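Local coordinates for protein leucine aminopeptidase 2, chloroplastic (Streptomyces sp. BC16019, PDB 5LHJ) that acts as a manganese-binding metalloaminopeptidase of the M17 family in the maturation of the peptide natural product bottromycin, at residues Arg56-Val59 with Gly63-Val66; Ala91-Ala96 with Ala125-Ala130; Ala212-Ala217 with Leu354-Arg359; His419-Leu424 with Leu448-Ala453. All blocks are in the same frame, centred on the assembly; numbering follows the deposited sequence.

Contact 1: residues Arg56-Val59 with Gly63-Val66; sequences RGFV and GQVV
Hydrogen bonds tie the side-chain amide of Q64 to the backbone of G57 and V59. NE2 of Q64 donates to O of G57 over 3.0 Å. The donor stands above the carbonyl plane of G57 and not on a lone pair, while the acceptor lies in the plane of the Q64 amide. At the other end, N of V59 donates to OE1 of Q64 over 3.1 Å, in a nearly straight bond of 164°. The two bonds together fix the rotation of the amide. The Q64 chain is extended, with CG anti to the backbone N (chi1 180°), which carries the amide across to the loop. OE1 also receives a weak bond from R61 N. Replacing Q64 by an alanine would probably leave G57 O and V59 N without these partners and the loop less firmly held.

Apolar contacts lie beside this polar pair. V66 divides its methyls: CG1 rests 3.8 Å from CB of R56, and CG2 lies 3.8 Å from CD1 of F58, at the ring edge. O of Q64 is at the same ring's edge, 3.7 Å from CE1 of F58. The F58 ring and the Q64 amide are 21° apart. NH1 of R56 instead hydrogen-bonds O of A103 of the second subunit.

G57 closes helix 51-55 with a Schellman motif, at positive phi. The loop then folds back on the start of strand 65-69, an outermost strand of the N-terminal sheet within this chain. That strand pairs antiparallel with 76-81, where F58 touches N79.

Contact 2: residues Ala91-Ala96 with Ala125-Ala130; sequences ATFRAA and AERARA
The F93 ring has R127 over one face. CG of R127 sits 4.0 Å from the ring centroid of F93 and only 12° off the normal, a CH-pi contact. CD of R127 comes closer to the rim, 3.5 Å from CZ of F93. The two side chains run side by side and point the same way. A130 CB lies obliquely to the R94 guanidinium. A125 O is above one face of the R129 guanidinium, with E126 CG at its edge. R129 makes salt bridges with E126 and with E169 of helix 164-185.

At the root of the side chain, CB of F93 packs 4.0 Å from CB of A130. CA of R94 makes a C-H...O contact of 3.5 Å with O of A130. A serine in place of F93 would probably open a gap under CG and CD of R127 and leave that chain freer to turn.

Outside the two segments, R94 forms a salt bridge to E133, and R127 hydrogen-bonds O of A115 and O of V122. The axes of segments 91-96 and 125-130 come within 8.4 Å, with 33° between their directions. Strand 109-112 separates their helices in the alternating strand-helix order. A128 packs on A166 and V167 of helix 164-185.

Contact 3: residues Ala212-Ala217 with Leu354-Arg359; sequences AVYEGA and LVRASR
A single water bridges Y214, on strand 210-214 of the catalytic domain, to R356 on helix 345-358. The tyrosine OH and the water are 2.7 Å apart. NH2 of R356 donates to the same water over 3.2 Å. Directly, OH of Y214 and NH2 of R356 stand 4.0 Å apart, so the water carries the polar link. Little surface is buried, 45 Å² in all. The ring and guanidinium planes are 64° apart, and the hydroxyl approaches the guanidinium obliquely.

Both side chains are long enough to span a gap of 13.7 Å between CA of Y214 and CA of R356. R356 has CG anti to its backbone N (chi1 -176°) and stays extended as far as NE, which pushes the guanidinium away from its helix. There NE forms a salt bridge with E242, so a charged partner as well as the water positions the group.

Within segment 354-359, OG of S358 donates to O of L354 over 2.7 Å. N of S358 donates to the same oxygen at 3.1 Å, from the opposite face of the carbonyl plane.

Strand 210-214 pairs antiparallel with 239-245 in the large mixed sheet. Y240 of that neighbouring strand touches both Y214 and R356, as does L222 from a loop. Helix 345-358 packs L354 and A357 on V259 of strand 255-263. The helix begins at E345, a manganese ligand, so this contact sits near its other end.

Contact 4: residues His419-Leu424 with Leu448-Ala453; sequences HERRNL and LQDFVA
R421, in a stretch of helical backbone angles leading into the 3-10 segment 422-424, faces Q449 and D450 of a type I beta turn that runs from Q449 to V452. NH1 of R421 makes a salt bridge with OD1 of D450 at 2.8 Å, using the syn lone pair of that oxygen. The bond is bent, 136° at the hydrogen. NH2 of R421 adds a second, weak bond to OD1. The guanidinium and carboxylate are nearly coplanar, 29° apart. NH2 also donates to OE1 of Q449 over 3.2 Å, from above the carbonyl plane of that amide, and weakly to O of L446. A water completes the link on the Q449 side: it accepts from NE of R421 at 2.9 Å and donates to OE1 of Q449 at 2.8 Å. The extension of the arginine chain from CG to NE carries the guanidinium to the turn. A bound pentaethylene glycol, probably from the crystallisation liquor, lies about 3 Å from the D450 side chain.

The guanidinium is thus gripped through all three nitrogens, which should hold its rotation. D450 has a second cationic partner, R431, on OD2. Two arginines on one carboxylate would probably favour its ionised form.

Overall arrangement
The four contacts follow one another along the chain. Contacts 1 and 2 belong to the N-terminal domain, 19 Å apart between centres without touching. Strand 65-69 of contact 1 lies in the five-stranded sheet with which helices 90-102 and 124-139 of contact 2 alternate. Contacts 3 and 4 belong to the catalytic domain, across the chain's centre, 39 to 54 Å from the first pair between centres. Their own centres are 22 Å apart, but OG of S358 lies 2.9 Å from N of A453, a probable hydrogen bond, and V355 packs on F451. This joins helix 345-358 to the turn after helix 440-449. All four lie away from the manganese ligands. Contacts 1 and 4 also adjoin other subunits.

Contact 1: residues Arg56-Val59 with Gly63-Val66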
loop_
_atom_site.group_PDB
_atom_site.type_symbol
_atom_site.label_atom_id
_atom_site.label_comp_id
_atom_site.label_asym_id
_atom_site.label_seq_id
_atom_site.Cartn_x
_atom_site.Cartn_y
_atom_site.Cartn_z
ATOM N N ARG A 56 -1.734 14.086 -50.326
ATOM C CA ARG A 56 -2.177 13.851 -48.947
ATOM C C ARG A 56 -1.293 12.897 -48.140
ATOM O O ARG A 56 -1.502 12.746 -46.939
ATOM C CB ARG A 56 -3.633 13.341 -48.927
ATOM C CG ARG A 56 -4.676 14.337 -49.432
ATOM C CD ARG A 56 -4.702 15.638 -48.637
ATOM N NE ARG A 56 -5.060 15.420 -47.229
ATOM C CZ ARG A 56 -4.596 16.114 -46.183
ATOM N NH1 ARG A 56 -3.701 17.089 -46.325
ATOM N NH2 ARG A 56 -5.030 15.813 -44.962
ATOM N N GLY A 57 -0.317 12.259 -48.781
ATOM C CA GLY A 57 0.629 11.386 -48.109
ATOM C C GLY A 57 0.271 9.916 -48.112
ATOM O O GLY A 57 0.808 9.153 -47.307
ATOM N N PHE A 58 -0.616 9.495 -49.013
ATOM C CA PHE A 58 -0.955 8.082 -49.102
ATOM C C PHE A 58 0.268 7.309 -49.573
ATOM O O PHE A 58 0.789 7.589 -50.658
ATOM C CB PHE A 58 -2.117 7.817 -50.062
ATOM C CG PHE A 58 -2.570 6.376 -50.055
ATOM C CD1 PHE A 58 -3.397 5.906 -49.036
ATOM C CD2 PHE A 58 -2.143 5.486 -51.037
ATOM C CE1 PHE A 58 -3.800 4.578 -49.005
ATOM C CE2 PHE A 58 -2.542 4.153 -51.010
ATOM C CZ PHE A 58 -3.374 3.703 -49.994
ATOM N N VAL A 59 0.723 6.357 -48.751
ATOM C CA VAL A 59 1.843 5.471 -49.095
ATOM C C VAL A 59 1.496 3.981 -48.868
ATOM O O VAL A 59 2.394 3.131 -48.743
ATOM C CB VAL A 59 3.133 5.869 -48.339
ATOM C CG1 VAL A 59 3.588 7.270 -48.743
ATOM C CG2 VAL A 59 2.945 5.781 -46.829
ATOM N N GLY A 63 -3.993 -0.208 -43.258
ATOM C CA GLY A 63 -5.037 0.558 -42.575
ATOM C C GLY A 63 -5.033 2.080 -42.745
ATOM O O GLY A 63 -5.925 2.741 -42.212
ATOM N N GLN A 64 -4.062 2.645 -43.474
ATOM C CA GLN A 64 -4.074 4.075 -43.799
ATOM C C GLN A 64 -5.206 4.330 -44.777
ATOM O O GLN A 64 -5.336 3.607 -45.759
ATOM C CB GLN A 64 -2.765 4.504 -44.455
ATOM C CG GLN A 64 -2.702 5.977 -44.832
ATOM C CD GLN A 64 -1.434 6.346 -45.571
ATOM O OE1 GLN A 64 -0.801 5.508 -46.218
ATOM N NE2 GLN A 64 -1.068 7.627 -45.504
ATOM N N VAL A 65 -5.998 5.368 -44.527
ATOM C CA VAL A 65 -7.120 5.692 -45.398
ATOM C C VAL A 65 -7.033 7.143 -45.835
ATOM O O VAL A 65 -6.904 8.025 -44.995
ATOM C CB VAL A 65 -8.461 5.459 -44.686
ATOM C CG1 VAL A 65 -9.621 5.892 -45.573
ATOM C CG2 VAL A 65 -8.588 3.995 -44.297
ATOM N N VAL A 66 -7.131 7.377 -47.143
ATOM C CA VAL A 66 -7.266 8.736 -47.693
ATOM C C VAL A 66 -8.491 8.796 -48.601
ATOM O O VAL A 66 -8.564 8.063 -49.587
ATOM C CB VAL A 66 -6.010 9.160 -48.466
ATOM C CG1 VAL A 66 -6.187 10.562 -49.040
ATOM C CG2 VAL A 66 -4.795 9.123 -47.546
#

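Contact 2: residues Ala91-Ala96 with Ala125-Ala130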
loop_
_atom_site.group_PDB
_atom_site.type_symbol
_atom_site.label_atom_id
_atom_site.label_comp_id
_atom_site.label_asym_id
_atom_site.label_seq_id
_atom_site.Cartn_x
_atom_site.Cartn_y
_atom_site.Cartn_z
ATOM N N ALA A 91 -5.007 -11.044 -41.682
ATOM C CA ALA A 91 -5.172 -10.005 -40.661
ATOM C C ALA A 91 -5.026 -8.590 -41.246
ATOM O O ALA A 91 -5.686 -7.660 -40.789
ATOM C CB ALA A 91 -4.180 -10.213 -39.514
ATOM N N THR A 92 -4.150 -8.435 -42.240
ATOM C CA THR A 92 -4.026 -7.181 -42.974
ATOM C C THR A 92 -5.362 -6.776 -43.588
ATOM O O THR A 92 -5.779 -5.622 -43.470
ATOM C CB THR A 92 -2.990 -7.273 -44.107
ATOM O OG1 THR A 92 -1.786 -7.889 -43.619
ATOM C CG2 THR A 92 -2.662 -5.888 -44.654
ATOM N N PHE A 93 -6.025 -7.731 -44.241
ATOM C CA PHE A 93 -7.329 -7.475 -44.866
ATOM C C PHE A 93 -8.433 -7.194 -43.856
ATOM O O PHE A 93 -9.283 -6.332 -44.074
ATOM C CB PHE A 93 -7.707 -8.625 -45.809
ATOM C CG PHE A 93 -6.933 -8.593 -47.087
ATOM C CD1 PHE A 93 -5.708 -9.236 -47.185
ATOM C CD2 PHE A 93 -7.396 -7.871 -48.178
ATOM C CE1 PHE A 93 -4.963 -9.171 -48.354
ATOM C CE2 PHE A 93 -6.661 -7.802 -49.353
ATOM C CZ PHE A 93 -5.444 -8.455 -49.440
ATOM N N ARG A 94 -8.408 -7.915 -42.744
ATOM C CA ARG A 94 -9.386 -7.724 -41.687
ATOM C C ARG A 94 -9.260 -6.306 -41.124
ATOM O O ARG A 94 -10.243 -5.567 -41.013
ATOM C CB ARG A 94 -9.184 -8.804 -40.600
ATOM C CG ARG A 94 -10.395 -9.078 -39.758
ATOM C CD ARG A 94 -10.156 -10.180 -38.742
ATOM N NE ARG A 94 -10.119 -11.526 -39.321
ATOM C CZ ARG A 94 -9.032 -12.289 -39.484
ATOM N NH1 ARG A 94 -7.797 -11.890 -39.123
ATOM N NH2 ARG A 94 -9.185 -13.491 -40.013
ATOM N N ALA A 95 -8.026 -5.911 -40.811
ATOM C CA ALA A 95 -7.739 -4.562 -40.306
ATOM C C ALA A 95 -8.059 -3.446 -41.311
ATOM O O ALA A 95 -8.563 -2.393 -40.920
ATOM C CB ALA A 95 -6.283 -4.461 -39.850
ATOM N N ALA A 96 -7.744 -3.656 -42.591
ATOM C CA ALA A 96 -8.062 -2.670 -43.635
ATOM C C ALA A 96 -9.563 -2.465 -43.799
ATOM O O ALA A 96 -10.017 -1.346 -44.017
ATOM C CB ALA A 96 -7.436 -3.055 -44.971
ATOM N N ALA A 125 -10.502 -16.500 -51.476
ATOM C CA ALA A 125 -11.496 -16.866 -50.460
ATOM C C ALA A 125 -11.116 -16.349 -49.067
ATOM O O ALA A 125 -11.982 -15.882 -48.321
ATOM C CB ALA A 125 -11.703 -18.368 -50.409
ATOM N N GLU A 126 -9.834 -16.436 -48.732
ATOM C CA GLU A 126 -9.330 -15.936 -47.445
ATOM C C GLU A 126 -9.430 -14.410 -47.372
ATOM O O GLU A 126 -9.787 -13.856 -46.326
ATOM C CB GLU A 126 -7.887 -16.396 -47.189
ATOM C CG GLU A 126 -7.757 -17.789 -46.575
ATOM C CD GLU A 126 -8.389 -18.901 -47.412
ATOM O OE1 GLU A 126 -8.074 -19.014 -48.619
ATOM O OE2 GLU A 126 -9.212 -19.670 -46.863
ATOM N N ARG A 127 -9.144 -13.731 -48.482
ATOM C CA ARG A 127 -9.328 -12.265 -48.549
ATOM C C ARG A 127 -10.783 -11.880 -48.312
ATOM O O ARG A 127 -11.077 -10.995 -47.498
ATOM C CB ARG A 127 -8.863 -11.705 -49.897
ATOM C CG ARG A 127 -7.366 -11.859 -50.128
ATOM C CD ARG A 127 -6.856 -11.024 -51.293
ATOM N NE ARG A 127 -7.627 -11.140 -52.526
ATOM C CZ ARG A 127 -7.321 -11.882 -53.596
ATOM N NH1 ARG A 127 -6.265 -12.692 -53.620
ATOM N NH2 ARG A 127 -8.114 -11.838 -54.656
ATOM N N ALA A 128 -11.696 -12.565 -49.004
ATOM C CA ALA A 128 -13.128 -12.253 -48.906
ATOM C C ALA A 128 -13.672 -12.471 -47.487
ATOM O O ALA A 128 -14.409 -11.633 -46.962
ATOM C CB ALA A 128 -13.931 -13.060 -49.929
ATOM N N ARG A 129 -13.294 -13.589 -46.879
ATOM C CA ARG A 129 -13.721 -13.923 -45.513
ATOM C C ARG A 129 -13.236 -12.868 -44.512
ATOM O O ARG A 129 -14.016 -12.390 -43.667
ATOM C CB ARG A 129 -13.214 -15.317 -45.129
ATOM C CG ARG A 129 -13.801 -15.881 -43.835
ATOM C CD ARG A 129 -13.254 -17.273 -43.502
ATOM N NE ARG A 129 -13.478 -18.194 -44.609
ATOM C CZ ARG A 129 -12.555 -18.661 -45.469
ATOM N NH1 ARG A 129 -11.250 -18.367 -45.365
ATOM N NH2 ARG A 129 -12.941 -19.466 -46.460
ATOM N N ALA A 130 -11.969 -12.480 -44.639
ATOM C CA ALA A 130 -11.358 -11.498 -43.741
ATOM C C ALA A 130 -11.958 -10.096 -43.888
ATOM O O ALA A 130 -12.199 -9.413 -42.893
ATOM C CB ALA A 130 -9.850 -11.453 -43.939
#

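Contact 3: residues Ala212-Ala217 with Leu354-Arg359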
loop_
_atom_site.group_PDB
_atom_site.type_symbol
_atom_site.label_atom_id
_atom_site.label_comp_id
_atom_site.label_asym_id
_atom_site.label_seq_id
_atom_site.Cartn_x
_atom_site.Cartn_y
_atom_site.Cartn_z
ATOM N N ALA A 212 -31.467 -26.698 -22.079
ATOM C CA ALA A 212 -31.980 -27.037 -20.752
ATOM C C ALA A 212 -31.434 -26.013 -19.772
ATOM O O ALA A 212 -30.216 -25.803 -19.724
ATOM C CB ALA A 212 -31.529 -28.432 -20.343
ATOM N N VAL A 213 -32.329 -25.386 -19.009
ATOM C CA VAL A 213 -31.962 -24.434 -17.967
ATOM C C VAL A 213 -32.283 -25.034 -16.608
ATOM O O VAL A 213 -33.420 -25.458 -16.375
ATOM C CB VAL A 213 -32.730 -23.117 -18.122
ATOM C CG1 VAL A 213 -32.404 -22.167 -16.962
ATOM C CG2 VAL A 213 -32.404 -22.481 -19.461
ATOM N N TYR A 214 -31.288 -25.079 -15.729
ATOM C CA TYR A 214 -31.441 -25.644 -14.397
ATOM C C TYR A 214 -31.391 -24.515 -13.363
ATOM O O TYR A 214 -30.518 -23.642 -13.418
ATOM C CB TYR A 214 -30.362 -26.680 -14.120
ATOM C CG TYR A 214 -30.428 -27.882 -15.041
ATOM C CD1 TYR A 214 -29.781 -27.871 -16.270
ATOM C CD2 TYR A 214 -31.142 -29.033 -14.685
ATOM C CE1 TYR A 214 -29.828 -28.962 -17.124
ATOM C CE2 TYR A 214 -31.200 -30.138 -15.540
ATOM C CZ TYR A 214 -30.540 -30.092 -16.760
ATOM O OH TYR A 214 -30.571 -31.158 -17.632
ATOM N N GLU A 215 -32.360 -24.543 -12.451
ATOM C CA GLU A 215 -32.536 -23.512 -11.438
ATOM C C GLU A 215 -33.130 -24.143 -10.191
ATOM O O GLU A 215 -33.787 -25.176 -10.283
ATOM C CB GLU A 215 -33.469 -22.410 -11.965
ATOM C CG GLU A 215 -34.850 -22.890 -12.416
ATOM C CD GLU A 215 -35.679 -21.809 -13.098
ATOM O OE1 GLU A 215 -36.266 -20.956 -12.393
ATOM O OE2 GLU A 215 -35.762 -21.810 -14.348
ATOM N N GLY A 216 -32.898 -23.523 -9.036
ATOM C CA GLY A 216 -33.525 -23.958 -7.784
ATOM C C GLY A 216 -33.270 -25.426 -7.468
ATOM O O GLY A 216 -32.132 -25.897 -7.544
ATOM N N ALA A 217 -34.337 -26.156 -7.144
ATOM C CA ALA A 217 -34.223 -27.576 -6.787
ATOM C C ALA A 217 -33.690 -28.454 -7.929
ATOM O O ALA A 217 -32.941 -29.405 -7.683
ATOM C CB ALA A 217 -35.567 -28.109 -6.301
ATOM N N LEU A 354 -16.848 -29.634 -15.250
ATOM C CA LEU A 354 -15.903 -30.506 -15.967
ATOM C C LEU A 354 -16.115 -31.987 -15.644
ATOM O O LEU A 354 -15.988 -32.841 -16.532
ATOM C CB LEU A 354 -14.454 -30.096 -15.675
ATOM C CG LEU A 354 -14.006 -28.789 -16.324
ATOM C CD1 LEU A 354 -12.690 -28.324 -15.715
ATOM C CD2 LEU A 354 -13.868 -28.936 -17.833
ATOM N N VAL A 355 -16.471 -32.287 -14.395
ATOM C CA VAL A 355 -16.816 -33.671 -14.009
ATOM C C VAL A 355 -18.036 -34.106 -14.834
ATOM O O VAL A 355 -18.013 -35.143 -15.495
ATOM C CB VAL A 355 -17.099 -33.825 -12.493
ATOM C CG1 VAL A 355 -17.561 -35.243 -12.158
ATOM C CG2 VAL A 355 -15.864 -33.470 -11.655
ATOM N N ARG A 356 -19.082 -33.293 -14.807
ATOM C CA ARG A 356 -20.313 -33.603 -15.518
ATOM C C ARG A 356 -20.067 -33.737 -17.028
ATOM O O ARG A 356 -20.575 -34.673 -17.670
ATOM C CB ARG A 356 -21.380 -32.539 -15.235
ATOM C CG ARG A 356 -22.742 -32.835 -15.862
ATOM C CD ARG A 356 -23.757 -31.737 -15.612
ATOM N NE ARG A 356 -24.936 -31.919 -16.458
ATOM C CZ ARG A 356 -25.936 -32.769 -16.228
ATOM N NH1 ARG A 356 -25.953 -33.567 -15.155
ATOM N NH2 ARG A 356 -26.950 -32.832 -17.101
ATOM N N ALA A 357 -19.311 -32.806 -17.596
ATOM C CA ALA A 357 -19.071 -32.786 -19.044
ATOM C C ALA A 357 -18.225 -33.952 -19.560
ATOM O O ALA A 357 -18.378 -34.341 -20.718
ATOM C CB ALA A 357 -18.444 -31.471 -19.475
ATOM N N SER A 358 -17.345 -34.504 -18.718
ATOM C CA SER A 358 -16.427 -35.565 -19.138
ATOM C C SER A 358 -16.824 -36.962 -18.629
ATOM O O SER A 358 -16.082 -37.930 -18.839
ATOM C CB SER A 358 -15.017 -35.216 -18.675
ATOM O OG SER A 358 -14.929 -35.214 -17.262
ATOM N N ARG A 359 -17.993 -37.063 -17.998
ATOM C CA ARG A 359 -18.436 -38.304 -17.333
ATOM C C ARG A 359 -18.665 -39.426 -18.344
ATOM O O ARG A 359 -19.083 -39.150 -19.475
ATOM C CB ARG A 359 -19.725 -38.064 -16.506
ATOM C CG ARG A 359 -20.998 -37.869 -17.330
ATOM C CD ARG A 359 -22.165 -37.357 -16.496
ATOM N NE ARG A 359 -23.335 -37.082 -17.339
ATOM C CZ ARG A 359 -24.582 -36.892 -16.900
ATOM N NH1 ARG A 359 -24.879 -36.939 -15.599
ATOM N NH2 ARG A 359 -25.552 -36.648 -17.779
HETATM O O HOH W 1 -29.959 -33.475 -16.309
#

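Contact 4: residues His419-Leu424 with Leu448-Ala453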
loop_
_atom_site.group_PDB
_atom_site.type_symbol
_atom_site.label_atom_id
_atom_site.label_comp_id
_atom_site.label_asym_id
_atom_site.label_seq_id
_atom_site.Cartn_x
_atom_site.Cartn_y
_atom_site.Cartn_z
ATOM N N HIS A 419 5.720 -29.806 -11.382
ATOM C CA HIS A 419 6.235 -29.236 -10.137
ATOM C C HIS A 419 5.358 -28.132 -9.522
ATOM O O HIS A 419 5.526 -27.798 -8.350
ATOM C CB HIS A 419 7.693 -28.782 -10.278
ATOM C CG HIS A 419 7.912 -27.666 -11.251
ATOM N ND1 HIS A 419 8.523 -27.854 -12.475
ATOM C CD2 HIS A 419 7.640 -26.343 -11.167
ATOM C CE1 HIS A 419 8.611 -26.694 -13.100
ATOM N NE2 HIS A 419 8.079 -25.763 -12.326
ATOM N N GLU A 420 4.405 -27.586 -10.280
ATOM C CA GLU A 420 3.445 -26.644 -9.688
ATOM C C GLU A 420 2.296 -27.316 -8.938
ATOM O O GLU A 420 1.561 -26.638 -8.204
ATOM C CB GLU A 420 2.915 -25.669 -10.744
ATOM C CG GLU A 420 3.938 -24.612 -11.135
ATOM C CD GLU A 420 4.309 -23.672 -9.990
ATOM O OE1 GLU A 420 3.444 -23.329 -9.166
ATOM O OE2 GLU A 420 5.483 -23.278 -9.899
ATOM N N ARG A 421 2.133 -28.629 -9.090
ATOM C CA ARG A 421 1.080 -29.343 -8.357
ATOM C C ARG A 421 1.300 -29.289 -6.851
ATOM O O ARG A 421 0.336 -29.346 -6.091
ATOM C CB ARG A 421 0.930 -30.798 -8.823
ATOM C CG ARG A 421 0.360 -30.897 -10.219
ATOM C CD ARG A 421 -0.088 -32.304 -10.594
ATOM N NE ARG A 421 -1.146 -32.218 -11.599
ATOM C CZ ARG A 421 -2.426 -31.914 -11.354
ATOM N NH1 ARG A 421 -2.862 -31.685 -10.109
ATOM N NH2 ARG A 421 -3.280 -31.839 -12.369
ATOM N N ARG A 422 2.546 -29.134 -6.406
ATOM C CA ARG A 422 2.792 -29.000 -4.978
ATOM C C ARG A 422 2.110 -27.757 -4.391
ATOM O O ARG A 422 1.803 -27.727 -3.199
ATOM C CB ARG A 422 4.280 -28.956 -4.674
ATOM C CG ARG A 422 4.946 -27.673 -5.067
ATOM C CD ARG A 422 6.461 -27.831 -5.042
ATOM N NE ARG A 422 7.052 -26.535 -4.791
ATOM C CZ ARG A 422 7.173 -25.553 -5.678
ATOM N NH1 ARG A 422 6.779 -25.672 -6.951
ATOM N NH2 ARG A 422 7.709 -24.425 -5.277
ATOM N N ASN A 423 1.891 -26.743 -5.226
ATOM C CA ASN A 423 1.166 -25.540 -4.813
ATOM C C ASN A 423 -0.353 -25.658 -4.762
ATOM O O ASN A 423 -1.024 -24.700 -4.392
ATOM C CB ASN A 423 1.609 -24.346 -5.650
ATOM C CG ASN A 423 3.003 -23.886 -5.268
ATOM O OD1 ASN A 423 3.379 -23.946 -4.084
ATOM N ND2 ASN A 423 3.780 -23.448 -6.247
ATOM N N LEU A 424 -0.884 -26.812 -5.130
ATOM C CA LEU A 424 -2.284 -27.133 -4.905
ATOM C C LEU A 424 -2.549 -27.770 -3.514
ATOM O O LEU A 424 -3.695 -27.929 -3.130
ATOM C CB LEU A 424 -2.781 -28.065 -6.006
ATOM C CG LEU A 424 -2.785 -27.519 -7.443
ATOM C CD1 LEU A 424 -3.307 -28.573 -8.395
ATOM C CD2 LEU A 424 -3.616 -26.256 -7.529
ATOM N N LEU A 448 -8.000 -27.424 -12.639
ATOM C CA LEU A 448 -9.072 -27.862 -13.548
ATOM C C LEU A 448 -8.819 -29.260 -14.103
ATOM O O LEU A 448 -9.748 -30.060 -14.247
ATOM C CB LEU A 448 -9.237 -26.885 -14.712
ATOM C CG LEU A 448 -9.673 -25.455 -14.382
ATOM C CD1 LEU A 448 -9.700 -24.638 -15.669
ATOM C CD2 LEU A 448 -11.024 -25.401 -13.695
ATOM N N GLN A 449 -7.559 -29.549 -14.417
ATOM C CA GLN A 449 -7.187 -30.847 -14.973
ATOM C C GLN A 449 -7.655 -32.014 -14.092
ATOM O O GLN A 449 -8.059 -33.045 -14.629
ATOM C CB GLN A 449 -5.678 -30.932 -15.197
ATOM C CG GLN A 449 -5.232 -32.177 -15.957
ATOM C CD GLN A 449 -3.739 -32.183 -16.243
ATOM O OE1 GLN A 449 -2.952 -31.568 -15.524
ATOM N NE2 GLN A 449 -3.342 -32.895 -17.298
ATOM N N ASP A 450 -7.608 -31.829 -12.767
ATOM C CA ASP A 450 -8.029 -32.849 -11.777
ATOM C C ASP A 450 -9.474 -33.344 -12.022
ATOM O O ASP A 450 -9.830 -34.467 -11.655
ATOM C CB ASP A 450 -8.043 -32.281 -10.335
ATOM C CG ASP A 450 -6.660 -31.966 -9.738
ATOM O OD1 ASP A 450 -5.593 -32.364 -10.243
ATOM O OD2 ASP A 450 -6.677 -31.272 -8.682
ATOM N N PHE A 451 -10.318 -32.495 -12.599
ATOM C CA PHE A 451 -11.748 -32.792 -12.715
ATOM C C PHE A 451 -12.155 -33.378 -14.062
ATOM O O PHE A 451 -13.314 -33.714 -14.245
ATOM C CB PHE A 451 -12.535 -31.525 -12.403
ATOM C CG PHE A 451 -12.317 -31.049 -11.007
ATOM C CD1 PHE A 451 -13.010 -31.627 -9.952
ATOM C CD2 PHE A 451 -11.377 -30.064 -10.727
ATOM C CE1 PHE A 451 -12.799 -31.199 -8.643
ATOM C CE2 PHE A 451 -11.145 -29.647 -9.423
ATOM C CZ PHE A 451 -11.863 -30.205 -8.381
ATOM N N VAL A 452 -11.217 -33.491 -14.994
ATOM C CA VAL A 452 -11.508 -34.046 -16.314
ATOM C C VAL A 452 -11.276 -35.542 -16.221
ATOM O O VAL A 452 -10.182 -35.985 -15.870
ATOM C CB VAL A 452 -10.622 -33.434 -17.413
ATOM C CG1 VAL A 452 -10.999 -33.990 -18.780
ATOM C CG2 VAL A 452 -10.769 -31.920 -17.419
ATOM N N ALA A 453 -12.308 -36.316 -16.539
ATOM C CA ALA A 453 -12.251 -37.769 -16.402
ATOM C C ALA A 453 -11.093 -38.376 -17.177
ATOM O O ALA A 453 -10.753 -37.921 -18.265
ATOM C CB ALA A 453 -13.558 -38.407 -16.844
HETATM O O HOH W 2 -0.681 -32.704 -14.410
#